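Local coordinates for protein phosphatidylinositol-specific phospholipase C (Listeria monocytogenes, PDB 2PLC) that is a bacterial phosphatidylinositol-specific phospholipase C, an enzyme with a TIM-barrel type of fold, at residues Gln180-Asp185 / Leu212-Ile217. Numbering follows the deposited sequence.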
ATOM      1  N   GLN A 180      -2.751  -4.309  12.981  1.00 23.92           N
ATOM      2  CA  GLN A 180      -2.988  -4.612  11.577  1.00 21.86           C
ATOM      3  C   GLN A 180      -3.477  -6.037  11.371  1.00 22.32           C
ATOM      4  O   GLN A 180      -3.085  -6.944  12.096  1.00 27.51           O
ATOM      5  CB  GLN A 180      -1.696  -4.435  10.787  1.00 21.02           C
ATOM      6  CG  GLN A 180      -1.253  -3.003  10.599  1.00 18.32           C
ATOM      7  CD  GLN A 180       0.241  -2.890  10.391  1.00 23.72           C
ATOM      8  OE1 GLN A 180       0.910  -2.104  11.060  1.00 27.23           O
ATOM      9  NE2 GLN A 180       0.778  -3.687   9.478  1.00 17.37           N
ATOM     10  N   VAL A 181      -4.346  -6.225  10.385  1.00 22.51           N
ATOM     11  CA  VAL A 181      -4.854  -7.549  10.045  1.00 22.96           C
ATOM     12  C   VAL A 181      -4.462  -7.755   8.586  1.00 25.30           C
ATOM     13  O   VAL A 181      -4.907  -7.008   7.709  1.00 25.39           O
ATOM     14  CB  VAL A 181      -6.383  -7.634  10.195  1.00 23.45           C
ATOM     15  CG1 VAL A 181      -6.870  -9.019   9.801  1.00 19.85           C
ATOM     16  CG2 VAL A 181      -6.781  -7.333  11.629  1.00 27.00           C
ATOM     17  N   ILE A 182      -3.624  -8.758   8.331  1.00 20.17           N
ATOM     18  CA  ILE A 182      -3.141  -9.018   6.977  1.00 20.33           C
ATOM     19  C   ILE A 182      -3.605 -10.312   6.295  1.00 22.82           C
ATOM     20  O   ILE A 182      -3.472 -11.409   6.840  1.00 27.51           O
ATOM     21  CB  ILE A 182      -1.586  -8.965   6.933  1.00 20.72           C
ATOM     22  CG1 ILE A 182      -1.094  -7.631   7.501  1.00 22.13           C
ATOM     23  CG2 ILE A 182      -1.077  -9.134   5.496  1.00 21.96           C
ATOM     24  CD1 ILE A 182       0.399  -7.529   7.617  1.00 26.85           C
ATOM     25  N   GLN A 183      -4.172 -10.160   5.103  1.00 22.76           N
ATOM     26  CA  GLN A 183      -4.598 -11.299   4.303  1.00 25.43           C
ATOM     27  C   GLN A 183      -3.633 -11.283   3.120  1.00 22.71           C
ATOM     28  O   GLN A 183      -3.695 -10.396   2.267  1.00 21.34           O
ATOM     29  CB  GLN A 183      -6.047 -11.150   3.826  1.00 20.53           C
ATOM     30  CG  GLN A 183      -6.576 -12.347   3.020  1.00 15.44           C
ATOM     31  CD  GLN A 183      -6.217 -12.289   1.539  1.00 17.56           C
ATOM     32  OE1 GLN A 183      -6.805 -11.523   0.781  1.00 21.74           O
ATOM     33  NE2 GLN A 183      -5.254 -13.108   1.124  1.00 11.67           N
ATOM     34  N   ASP A 184      -2.707 -12.233   3.111  1.00 17.87           N
ATOM     35  CA  ASP A 184      -1.718 -12.316   2.052  1.00 15.44           C
ATOM     36  C   ASP A 184      -1.491 -13.753   1.605  1.00 17.29           C
ATOM     37  O   ASP A 184      -0.362 -14.249   1.612  1.00 20.72           O
ATOM     38  CB  ASP A 184      -0.405 -11.686   2.516  1.00 18.84           C
ATOM     39  CG  ASP A 184       0.579 -11.463   1.378  1.00 18.63           C
ATOM     40  OD1 ASP A 184       0.157 -11.414   0.207  1.00 21.89           O
ATOM     41  OD2 ASP A 184       1.782 -11.324   1.667  1.00 29.81           O
ATOM     42  N   ASP A 185      -2.574 -14.425   1.234  1.00 16.58           N
ATOM     43  CA  ASP A 185      -2.491 -15.796   0.746  1.00 14.15           C
ATOM     44  C   ASP A 185      -2.165 -15.699  -0.752  1.00 19.33           C
ATOM     45  O   ASP A 185      -3.059 -15.727  -1.610  1.00 17.95           O
ATOM     46  CB  ASP A 185      -3.825 -16.512   0.975  1.00 15.62           C
ATOM     47  CG  ASP A 185      -3.832 -17.928   0.433  1.00 20.02           C
ATOM     48  OD1 ASP A 185      -2.770 -18.586   0.436  1.00 26.25           O
ATOM     49  OD2 ASP A 185      -4.906 -18.387  -0.005  1.00 23.41           O
ATOM     50  N   LEU A 212      -6.085  -1.811  11.127  1.00 20.62           N
ATOM     51  CA  LEU A 212      -5.847  -1.630   9.700  1.00 21.62           C
ATOM     52  C   LEU A 212      -5.876  -2.990   9.020  1.00 20.74           C
ATOM     53  O   LEU A 212      -5.187  -3.913   9.451  1.00 23.87           O
ATOM     54  CB  LEU A 212      -4.489  -0.973   9.445  1.00 29.21           C
ATOM     55  CG  LEU A 212      -4.428   0.551   9.391  1.00 24.63           C
ATOM     56  CD1 LEU A 212      -2.998   0.982   9.150  1.00 28.19           C
ATOM     57  CD2 LEU A 212      -5.331   1.070   8.284  1.00 27.47           C
ATOM     58  N   PHE A 213      -6.708  -3.116   7.991  1.00 16.21           N
ATOM     59  CA  PHE A 213      -6.824  -4.362   7.243  1.00 20.48           C
ATOM     60  C   PHE A 213      -6.149  -4.249   5.877  1.00 22.78           C
ATOM     61  O   PHE A 213      -6.517  -3.396   5.065  1.00 23.62           O
ATOM     62  CB  PHE A 213      -8.292  -4.741   7.050  1.00 18.74           C
ATOM     63  CG  PHE A 213      -8.940  -5.327   8.276  1.00 23.07           C
ATOM     64  CD1 PHE A 213      -9.283  -4.518   9.354  1.00 23.12           C
ATOM     65  CD2 PHE A 213      -9.221  -6.687   8.344  1.00 23.03           C
ATOM     66  CE1 PHE A 213      -9.897  -5.058  10.484  1.00 24.88           C
ATOM     67  CE2 PHE A 213      -9.835  -7.235   9.467  1.00 23.85           C
ATOM     68  CZ  PHE A 213     -10.173  -6.419  10.537  1.00 25.66           C
ATOM     69  N   LEU A 214      -5.122  -5.069   5.662  1.00 16.23           N
ATOM     70  CA  LEU A 214      -4.402  -5.102   4.393  1.00 12.29           C
ATOM     71  C   LEU A 214      -4.931  -6.339   3.669  1.00 11.70           C
ATOM     72  O   LEU A 214      -4.527  -7.462   3.952  1.00 17.36           O
ATOM     73  CB  LEU A 214      -2.889  -5.207   4.625  1.00 15.55           C
ATOM     74  CG  LEU A 214      -2.080  -4.013   5.161  1.00 21.74           C
ATOM     75  CD1 LEU A 214      -2.118  -2.883   4.172  1.00 28.44           C
ATOM     76  CD2 LEU A 214      -2.585  -3.541   6.510  1.00 21.02           C
ATOM     77  N   ASN A 215      -5.865  -6.118   2.755  1.00 17.34           N
ATOM     78  CA  ASN A 215      -6.511  -7.191   2.007  1.00 14.84           C
ATOM     79  C   ASN A 215      -5.921  -7.377   0.596  1.00 13.47           C
ATOM     80  O   ASN A 215      -6.278  -6.656  -0.332  1.00 17.20           O
ATOM     81  CB  ASN A 215      -8.008  -6.858   1.922  1.00 15.23           C
ATOM     82  CG  ASN A 215      -8.878  -8.067   1.650  1.00 19.88           C
ATOM     83  OD1 ASN A 215      -8.393  -9.173   1.403  1.00 26.97           O
ATOM     84  ND2 ASN A 215     -10.186  -7.858   1.701  1.00 19.65           N
ATOM     85  N   HIS A 216      -5.030  -8.354   0.438  1.00 11.66           N
ATOM     86  CA  HIS A 216      -4.410  -8.625  -0.858  1.00 12.78           C
ATOM     87  C   HIS A 216      -5.285  -9.370  -1.856  1.00 12.31           C
ATOM     88  O   HIS A 216      -5.692 -10.507  -1.616  1.00 16.30           O
ATOM     89  CB  HIS A 216      -3.106  -9.403  -0.682  1.00  5.13           C
ATOM     90  CG  HIS A 216      -1.990  -8.584  -0.116  1.00 16.29           C
ATOM     91  ND1 HIS A 216      -1.783  -8.446   1.239  1.00 15.12           N
ATOM     92  CD2 HIS A 216      -1.038  -7.834  -0.721  1.00 14.77           C
ATOM     93  CE1 HIS A 216      -0.753  -7.645   1.444  1.00 20.05           C
ATOM     94  NE2 HIS A 216      -0.283  -7.259   0.271  1.00 15.34           N
ATOM     95  N   ILE A 217      -5.567  -8.721  -2.976  1.00 13.46           N
ATOM     96  CA  ILE A 217      -6.343  -9.328  -4.048  1.00 14.97           C
ATOM     97  C   ILE A 217      -5.342 -10.127  -4.916  1.00 21.70           C
ATOM     98  O   ILE A 217      -5.702 -11.110  -5.567  1.00 12.72           O
ATOM     99  CB  ILE A 217      -7.005  -8.243  -4.941  1.00 17.98           C
ATOM    100  CG1 ILE A 217      -7.741  -7.206  -4.089  1.00  7.75           C
ATOM    101  CG2 ILE A 217      -7.928  -8.879  -5.962  1.00  6.27           C
ATOM    102  CD1 ILE A 217      -8.915  -7.733  -3.346  1.00 17.22           C
TER
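V181 and L212 meet where strands 180-183 and 212-216 run parallel, their axes 11° apart, with V181 paired to F213 and Q183 to N215 through four hydrogen bonds: V181 N to L212 O, L214 N to V181 O, Q183 N to L214 O at 3.0 Å and H216 N to Q183 O. On the face carrying V181 and F213, the valine sits over the phenylalanine ring: its CB is 3.7 Å from the ring centroid in a CH-pi contact, and CG1 approaches CE2 of F213 to 3.5 Å. Q183 and N215 follow on that face, where ND2 of N215 hydrogen-bonds to I198 O. I198 belongs to helix 191-207, which links the two strands as a right-handed beta-alpha-beta crossover of the barrel and covers this face; strand 253-257 flanks 212-216 on its other side. On the other face, CG1 of I182 rests against CB of L214 at 4.2 Å, and L214 packs on I254 and I256. At the C-terminal end of the ladder, H216 turns its CG beside its backbone N (chi1 -72°), and ND1 donates a hydrogen bond to Q183 O at 2.9 Å. That oxygen lies in the imidazole plane, although ND1 stands above the carbonyl plane; Q183 O thus accepts from both N and ND1 of H216. D184 OD1 lies over one imidazole face toward its rim, 3.6 Å from H216 CG.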